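Local coordinates for protein latent form of PPO4 Tyrosinase (Agaricus bisporus var. bisporus H97, PDB 4OUA) that uses a pair of copper ions to hydroxylate monophenols and oxidise the resulting o-diphenols to o-quinones, the first step toward melanin, at residues 412-417 against 474-479; 431-436 against 445-450; 503-508 against 519-524. One frame throughout, in Å; residues are numbered along the deposited sequence.

Contact 1 (412-417 against 474-479)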
# COMPACT_ATOMS: atom_id res chain seq x y z
N TRP B 412 -11.55 -11.86 16.04
CA TRP B 412 -12.52 -10.78 15.86
C TRP B 412 -12.01 -9.67 14.97
O TRP B 412 -10.91 -9.16 15.16
CB TRP B 412 -12.93 -10.21 17.22
CG TRP B 412 -13.50 -11.23 18.15
CD1 TRP B 412 -12.84 -11.90 19.14
CD2 TRP B 412 -14.85 -11.72 18.16
NE1 TRP B 412 -13.70 -12.76 19.78
CE2 TRP B 412 -14.93 -12.68 19.20
CE3 TRP B 412 -15.99 -11.44 17.41
CZ2 TRP B 412 -16.11 -13.36 19.49
CZ3 TRP B 412 -17.16 -12.11 17.70
CH2 TRP B 412 -17.21 -13.06 18.73
N THR B 413 -12.82 -9.29 13.98
CA THR B 413 -12.48 -8.21 13.08
C THR B 413 -13.72 -7.40 12.71
O THR B 413 -14.82 -7.94 12.65
CB THR B 413 -11.83 -8.73 11.78
OG1 THR B 413 -11.30 -7.63 11.04
CG2 THR B 413 -12.86 -9.46 10.94
N ILE B 414 -13.54 -6.11 12.48
CA ILE B 414 -14.64 -5.26 12.04
C ILE B 414 -14.79 -5.35 10.53
O ILE B 414 -14.03 -4.75 9.77
CB ILE B 414 -14.43 -3.79 12.44
CG1 ILE B 414 -14.49 -3.64 13.96
CG2 ILE B 414 -15.47 -2.91 11.78
CD1 ILE B 414 -14.37 -2.22 14.44
N GLN B 415 -15.78 -6.13 10.09
CA GLN B 415 -16.03 -6.33 8.67
C GLN B 415 -16.88 -5.19 8.13
O GLN B 415 -17.95 -4.89 8.67
CB GLN B 415 -16.72 -7.68 8.44
CG GLN B 415 -16.30 -8.39 7.16
CD GLN B 415 -16.86 -7.75 5.91
OE1 GLN B 415 -17.84 -7.00 5.96
NE2 GLN B 415 -16.25 -8.05 4.77
N ALA B 416 -16.40 -4.55 7.07
CA ALA B 416 -17.12 -3.43 6.47
C ALA B 416 -17.12 -3.54 4.95
O ALA B 416 -16.07 -3.63 4.32
CB ALA B 416 -16.51 -2.11 6.91
N SER B 417 -18.31 -3.53 4.37
CA SER B 417 -18.46 -3.59 2.92
C SER B 417 -19.40 -2.49 2.45
O SER B 417 -20.28 -2.06 3.20
CB SER B 417 -18.97 -4.96 2.47
OG SER B 417 -20.29 -5.19 2.93
N GLY B 474 -13.44 -3.65 3.67
CA GLY B 474 -12.29 -3.34 4.51
C GLY B 474 -12.41 -4.01 5.86
O GLY B 474 -13.51 -4.33 6.31
N PHE B 475 -11.27 -4.22 6.52
CA PHE B 475 -11.26 -4.91 7.81
C PHE B 475 -10.48 -4.15 8.87
O PHE B 475 -9.46 -3.52 8.58
CB PHE B 475 -10.66 -6.31 7.64
CG PHE B 475 -11.43 -7.20 6.71
CD1 PHE B 475 -12.37 -8.09 7.19
CD2 PHE B 475 -11.20 -7.14 5.34
CE1 PHE B 475 -13.08 -8.91 6.34
CE2 PHE B 475 -11.91 -7.96 4.48
CZ PHE B 475 -12.85 -8.84 4.98
N VAL B 476 -10.96 -4.22 10.10
CA VAL B 476 -10.26 -3.65 11.25
C VAL B 476 -10.28 -4.65 12.40
O VAL B 476 -11.34 -5.15 12.78
CB VAL B 476 -10.89 -2.32 11.70
CG1 VAL B 476 -10.24 -1.83 12.98
CG2 VAL B 476 -10.76 -1.28 10.59
N HIS B 477 -9.10 -4.93 12.95
CA HIS B 477 -8.96 -5.99 13.94
C HIS B 477 -9.17 -5.51 15.37
O HIS B 477 -8.96 -4.34 15.68
CB HIS B 477 -7.57 -6.63 13.81
CG HIS B 477 -7.26 -7.09 12.42
ND1 HIS B 477 -7.68 -8.30 11.92
CD2 HIS B 477 -6.57 -6.49 11.42
CE1 HIS B 477 -7.26 -8.43 10.67
NE2 HIS B 477 -6.58 -7.35 10.35
N LEU B 478 -9.60 -6.42 16.24
CA LEU B 478 -9.96 -6.08 17.61
C LEU B 478 -9.24 -6.95 18.64
O LEU B 478 -9.38 -6.74 19.84
CB LEU B 478 -11.47 -6.22 17.80
CG LEU B 478 -12.37 -5.55 16.76
CD1 LEU B 478 -13.83 -5.90 17.03
CD2 LEU B 478 -12.16 -4.05 16.77
N ASP B 479 -8.46 -7.91 18.15
CA ASP B 479 -7.83 -8.92 18.99
C ASP B 479 -7.07 -8.34 20.18
O ASP B 479 -7.35 -8.68 21.33
CB ASP B 479 -6.88 -9.78 18.15
CG ASP B 479 -7.54 -10.32 16.90
OD1 ASP B 479 -7.39 -9.70 15.83
OD2 ASP B 479 -8.22 -11.37 16.99

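Contact 2 (431-436 against 445-450)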
# COMPACT_ATOMS: atom_id res chain seq x y z
N PHE B 431 -13.01 4.11 13.51
CA PHE B 431 -13.55 3.26 14.56
C PHE B 431 -12.86 3.53 15.89
O PHE B 431 -11.63 3.63 15.95
CB PHE B 431 -13.41 1.78 14.19
CG PHE B 431 -14.07 1.41 12.90
CD1 PHE B 431 -15.38 0.96 12.88
CD2 PHE B 431 -13.38 1.51 11.70
CE1 PHE B 431 -15.99 0.62 11.68
CE2 PHE B 431 -13.98 1.17 10.51
CZ PHE B 431 -15.29 0.72 10.50
N TYR B 432 -13.64 3.64 16.96
CA TYR B 432 -13.10 3.96 18.27
C TYR B 432 -14.08 3.65 19.39
O TYR B 432 -15.28 3.47 19.16
CB TYR B 432 -12.68 5.43 18.33
CG TYR B 432 -13.85 6.39 18.27
CD1 TYR B 432 -14.25 7.10 19.39
CD2 TYR B 432 -14.56 6.58 17.09
CE1 TYR B 432 -15.32 7.97 19.34
CE2 TYR B 432 -15.63 7.45 17.03
CZ TYR B 432 -16.00 8.15 18.16
OH TYR B 432 -17.07 9.02 18.10
N PHE B 433 -13.57 3.60 20.62
CA PHE B 433 -14.41 3.43 21.80
C PHE B 433 -14.84 4.78 22.35
O PHE B 433 -14.00 5.62 22.68
CB PHE B 433 -13.67 2.63 22.88
CG PHE B 433 -13.49 1.18 22.55
CD1 PHE B 433 -14.40 0.52 21.74
CD2 PHE B 433 -12.40 0.48 23.04
CE1 PHE B 433 -14.23 -0.82 21.43
CE2 PHE B 433 -12.23 -0.86 22.74
CZ PHE B 433 -13.14 -1.51 21.93
N ALA B 434 -16.14 5.00 22.45
CA ALA B 434 -16.67 6.27 22.94
C ALA B 434 -17.10 6.17 24.40
O ALA B 434 -18.00 6.88 24.84
CB ALA B 434 -17.84 6.72 22.07
N ALA B 435 -16.45 5.29 25.15
CA ALA B 435 -16.77 5.10 26.56
C ALA B 435 -15.98 6.08 27.43
O ALA B 435 -15.82 5.86 28.63
CB ALA B 435 -16.49 3.67 26.99
N ASP B 436 -15.50 7.15 26.82
CA ASP B 436 -14.75 8.17 27.54
C ASP B 436 -15.24 9.57 27.18
O ASP B 436 -15.78 10.29 28.03
CB ASP B 436 -13.25 8.05 27.24
CG ASP B 436 -12.43 9.15 27.89
OD1 ASP B 436 -11.33 9.44 27.39
OD2 ASP B 436 -12.89 9.71 28.91
N ASN B 445 -8.05 4.21 23.07
CA ASN B 445 -9.46 4.17 22.73
C ASN B 445 -9.67 4.15 21.22
O ASN B 445 -10.79 3.97 20.74
CB ASN B 445 -10.21 5.36 23.34
CG ASN B 445 -10.48 5.19 24.82
OD1 ASN B 445 -10.19 6.07 25.63
ND2 ASN B 445 -11.06 4.05 25.19
N TYR B 446 -8.58 4.32 20.48
CA TYR B 446 -8.65 4.36 19.02
C TYR B 446 -8.39 2.98 18.42
O TYR B 446 -7.33 2.39 18.63
CB TYR B 446 -7.65 5.37 18.46
CG TYR B 446 -7.71 5.52 16.96
CD1 TYR B 446 -8.73 6.25 16.36
CD2 TYR B 446 -6.75 4.95 16.13
CE1 TYR B 446 -8.80 6.40 14.99
CE2 TYR B 446 -6.81 5.09 14.76
CZ TYR B 446 -7.84 5.82 14.19
OH TYR B 446 -7.91 5.97 12.82
N ILE B 447 -9.35 2.47 17.66
CA ILE B 447 -9.26 1.14 17.06
C ILE B 447 -8.43 1.16 15.77
O ILE B 447 -7.28 0.72 15.75
CB ILE B 447 -10.65 0.56 16.75
CG1 ILE B 447 -11.57 0.69 17.96
CG2 ILE B 447 -10.54 -0.89 16.30
CD1 ILE B 447 -11.09 -0.07 19.18
N GLY B 448 -9.03 1.68 14.71
CA GLY B 448 -8.36 1.77 13.42
C GLY B 448 -9.20 2.55 12.43
O GLY B 448 -10.10 3.30 12.81
N SER B 449 -8.92 2.37 11.14
CA SER B 449 -9.67 3.07 10.10
C SER B 449 -9.65 2.31 8.78
O SER B 449 -8.75 1.52 8.51
CB SER B 449 -9.11 4.48 9.90
OG SER B 449 -7.76 4.43 9.44
N ILE B 450 -10.67 2.56 7.96
CA ILE B 450 -10.73 2.02 6.61
C ILE B 450 -10.74 3.18 5.62
O ILE B 450 -11.69 3.97 5.59
CB ILE B 450 -11.96 1.13 6.39
CG1 ILE B 450 -11.93 -0.07 7.33
CG2 ILE B 450 -12.04 0.68 4.94
CD1 ILE B 450 -13.11 -1.00 7.16

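Contact 3 (503-508 against 519-524)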
# COMPACT_ATOMS: atom_id res chain seq x y z
N LEU B 503 -18.49 0.71 21.30
CA LEU B 503 -17.80 0.71 20.01
C LEU B 503 -18.60 1.50 18.98
O LEU B 503 -19.69 1.08 18.57
CB LEU B 503 -17.58 -0.72 19.51
CG LEU B 503 -17.15 -0.83 18.05
CD1 LEU B 503 -15.83 -0.12 17.82
CD2 LEU B 503 -17.06 -2.29 17.62
N SER B 504 -18.07 2.64 18.57
CA SER B 504 -18.74 3.49 17.60
C SER B 504 -17.82 3.83 16.44
O SER B 504 -16.60 3.87 16.59
CB SER B 504 -19.25 4.77 18.27
OG SER B 504 -18.19 5.46 18.91
N TYR B 505 -18.41 4.08 15.27
CA TYR B 505 -17.63 4.46 14.10
C TYR B 505 -18.07 5.82 13.56
O TYR B 505 -18.98 6.45 14.11
CB TYR B 505 -17.72 3.40 13.01
CG TYR B 505 -19.06 3.33 12.32
CD1 TYR B 505 -19.27 3.95 11.10
CD2 TYR B 505 -20.12 2.62 12.88
CE1 TYR B 505 -20.50 3.88 10.46
CE2 TYR B 505 -21.35 2.55 12.25
CZ TYR B 505 -21.53 3.18 11.04
OH TYR B 505 -22.75 3.11 10.41
N LYS B 506 -17.44 6.25 12.48
CA LYS B 506 -17.58 7.63 12.03
C LYS B 506 -17.12 7.78 10.59
O LYS B 506 -15.93 7.69 10.29
CB LYS B 506 -16.78 8.55 12.96
CG LYS B 506 -16.86 10.03 12.65
CD LYS B 506 -16.05 10.83 13.66
CE LYS B 506 -16.12 12.33 13.41
NZ LYS B 506 -15.31 13.04 14.44
N VAL B 507 -18.07 8.01 9.68
CA VAL B 507 -17.75 8.17 8.27
C VAL B 507 -17.52 9.64 7.93
O VAL B 507 -18.45 10.44 7.91
CB VAL B 507 -18.88 7.61 7.37
CG1 VAL B 507 -18.54 7.82 5.90
CG2 VAL B 507 -19.10 6.13 7.66
N VAL B 508 -16.26 9.99 7.67
CA VAL B 508 -15.88 11.38 7.48
C VAL B 508 -15.18 11.64 6.15
O VAL B 508 -14.31 10.88 5.73
CB VAL B 508 -14.96 11.87 8.62
CG1 VAL B 508 -13.83 10.87 8.85
CG2 VAL B 508 -14.41 13.25 8.30
N LEU B 519 -23.29 1.22 2.76
CA LEU B 519 -22.32 0.87 3.79
C LEU B 519 -22.89 -0.17 4.75
O LEU B 519 -23.88 0.08 5.44
CB LEU B 519 -21.88 2.11 4.57
CG LEU B 519 -20.87 1.87 5.70
CD1 LEU B 519 -19.68 1.07 5.20
CD2 LEU B 519 -20.41 3.20 6.30
N ARG B 520 -22.27 -1.34 4.78
CA ARG B 520 -22.72 -2.43 5.63
C ARG B 520 -21.60 -2.87 6.57
O ARG B 520 -20.73 -3.65 6.18
CB ARG B 520 -23.20 -3.61 4.78
CG ARG B 520 -24.12 -4.57 5.52
CD ARG B 520 -25.39 -3.86 5.96
NE ARG B 520 -26.06 -3.19 4.85
CZ ARG B 520 -27.18 -2.48 4.97
NH1 ARG B 520 -27.76 -2.35 6.16
NH2 ARG B 520 -27.71 -1.90 3.91
N ILE B 521 -21.63 -2.37 7.80
CA ILE B 521 -20.59 -2.70 8.78
C ILE B 521 -21.09 -3.74 9.77
O ILE B 521 -22.30 -3.87 9.99
CB ILE B 521 -20.12 -1.44 9.54
CG1 ILE B 521 -19.75 -0.33 8.56
CG2 ILE B 521 -18.93 -1.77 10.43
CD1 ILE B 521 -19.29 0.94 9.23
N ARG B 522 -20.16 -4.47 10.38
CA ARG B 522 -20.51 -5.50 11.34
C ARG B 522 -19.25 -6.06 12.00
O ARG B 522 -18.16 -5.96 11.46
CB ARG B 522 -21.29 -6.63 10.67
CG ARG B 522 -20.47 -7.46 9.70
CD ARG B 522 -21.34 -8.49 8.98
NE ARG B 522 -20.54 -9.54 8.35
CZ ARG B 522 -20.08 -9.50 7.10
NH1 ARG B 522 -20.33 -8.45 6.34
NH2 ARG B 522 -19.37 -10.51 6.63
N VAL B 523 -19.42 -6.64 13.19
CA VAL B 523 -18.31 -7.29 13.88
C VAL B 523 -18.35 -8.79 13.64
O VAL B 523 -19.24 -9.48 14.13
CB VAL B 523 -18.35 -7.01 15.39
CG1 VAL B 523 -17.35 -7.90 16.12
CG2 VAL B 523 -18.07 -5.54 15.67
N GLN B 524 -17.39 -9.30 12.88
CA GLN B 524 -17.37 -10.71 12.52
C GLN B 524 -16.31 -11.49 13.29
O GLN B 524 -15.12 -11.17 13.23
CB GLN B 524 -17.13 -10.87 11.01
CG GLN B 524 -17.01 -12.31 10.55
CD GLN B 524 -16.89 -12.43 9.04
OE1 GLN B 524 -17.45 -11.63 8.30
NE2 GLN B 524 -16.15 -13.44 8.59

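Contact 1 (412-417 against 474-479)
T413 to A416 pair with G474 to H477 as neighbouring antiparallel strands of the four-stranded sheet in the C-terminal domain of this latent tyrosinase, and the contact illustrates how one backbone pairing sorts its side chains onto two different faces. At the far end, A416 and G474 exchange bonds in both directions: A416 N reaches G474 O at 3.0 Å, and G474 N returns to A416 O, each donor lying nearly along the C=O axis. I414 and V476 form the next hydrogen-bonded pair, with V476 N 3.1 Å from I414 O; the return bond from I414 N to V476 O is modelled too short for its length to be trusted. V476 O also accepts, weakly, the hydroxyl of T413, whose OG1 stands 3.0 Å away because chi1 of -170° turns it anti to the backbone N.

T413, Q415, F475 and H477 share one face. There Q415 and F475 run side by side in the same direction; the glutamine chain bends at chi2 (-73°), bringing NE2 to 3.5 Å from F475 CZ, with amide and ring planes 84° apart. On the other face I414 lies beside V476, their CB atoms 3.9 Å apart, and crosses L478 at about a right angle.

Further out, strand 520-530 flanks 412-417 through backbone bonds, including T413 with Q524, while I447 and I450 of strand 446-451 cover V476. N244 OD1 accepts the amide of F475, and F489 O takes the indole NE1 of W412.

Past the last paired residue, L478 occupies the N-cap position of helix 479-485. Its N still donates to W412 O, 3.2 Å away, but approaches from above the carbonyl plane, and its CD2 rests 3.7 Å from I414 CG1.

Contact 2 (431-436 against 445-450)
I447 lays its CD1 methyl over the centre of the F433 ring, 3.8 Å from the centroid, in a CH-pi contact made by two side chains meeting at about a right angle. With CG1 beside the backbone N (chi1 -49°), the isoleucine passes Y432 CA before its tip reaches the phenyl face. Farther into the core, F431 CE2 touches I450 CG1 at 4.0 Å, while G448 O lies in plane at the edge of the F431 ring. These strands are the arms of a beta-hairpin interrupted by a classic beta bulge: I447 and G448 both face F431, whose O accepts I447 N at 3.1 Å and G448 N only weakly. F431 N answers with a fairly straight bond to G448 O (166°).

Toward the turn of the hairpin the packing thins. F433 N still donates to N445 O, 2.8 Å away and in the carbonyl plane, but N445 is partly exposed, its ND2 resting 3.8 Å from F433 CB. With an alanine here the amide group is gone, which would probably uncover the flank of F433 CB that ND2 rests against. D436 is exposed and poorly ordered, its OD1 no nearer than 4.0 Å to N445 OD1.

Contact 3 (503-508 against 519-524)
L503, Y505 and V507 meet V523, I521 and L519 in a contact made by side chains alone, where two beta-sheets of the C-terminal domain pack face to face. No hydrogen bond crosses it. The two strands run in roughly opposite directions, and the CA atoms of Y505 and I521 stand 9.4 Å apart, a separation bridged by one layer of apolar groups from each sheet.

The middle of the layer is an aromatic-aliphatic pair. I521 CD1 sits over one face of the Y505 ring, 3.5 Å from its centroid and 16° off the normal, in a CH-pi contact displaced toward the CD1-CE1 side. With chi1 at 71°, CG of Y505 sits between the backbone N and the carbonyl carbon, and the ring turns one face to I521 CD1. V507 CG2, from the tyrosine's own strand, lies in plane at the ring's edge.

The pairs at the two ends differ in style. L503 and V523 reach toward each other tip to tip, CD2 to CG2 at 3.9 Å. V507 and L519 instead slide past one another, with V507 CG2 3.5 Å from L519 CD2.

Both strands are held within their own sheets: 503-509 lies beside strand 428-433, where F431 packs on Y505, and 520-530 runs between strands 407-419 and 538-548, with I414 against I521 and F548 against V523.

Reading from the N terminus, strand 407-419 comes first, and its partner arrives only after strands 428-433 and 446-451 have passed. Contact 2 therefore closes a short hairpin loop nested inside the much longer loop closed by contact 1. Helices 479-485 and 491-500 then lead to contact 3, which follows both in series and crosses neither. The first two contacts each pair strands within a different sheet, whereas contact 3 spans between those sheets. Segment 503-508 extends the sheet of contact 2, Y432 O lying 3.0 Å from S504 N, and 519-524 extends that of contact 1. Direct packing, such as I414 CG2 against F431 CE1, adds a second tie between the layers.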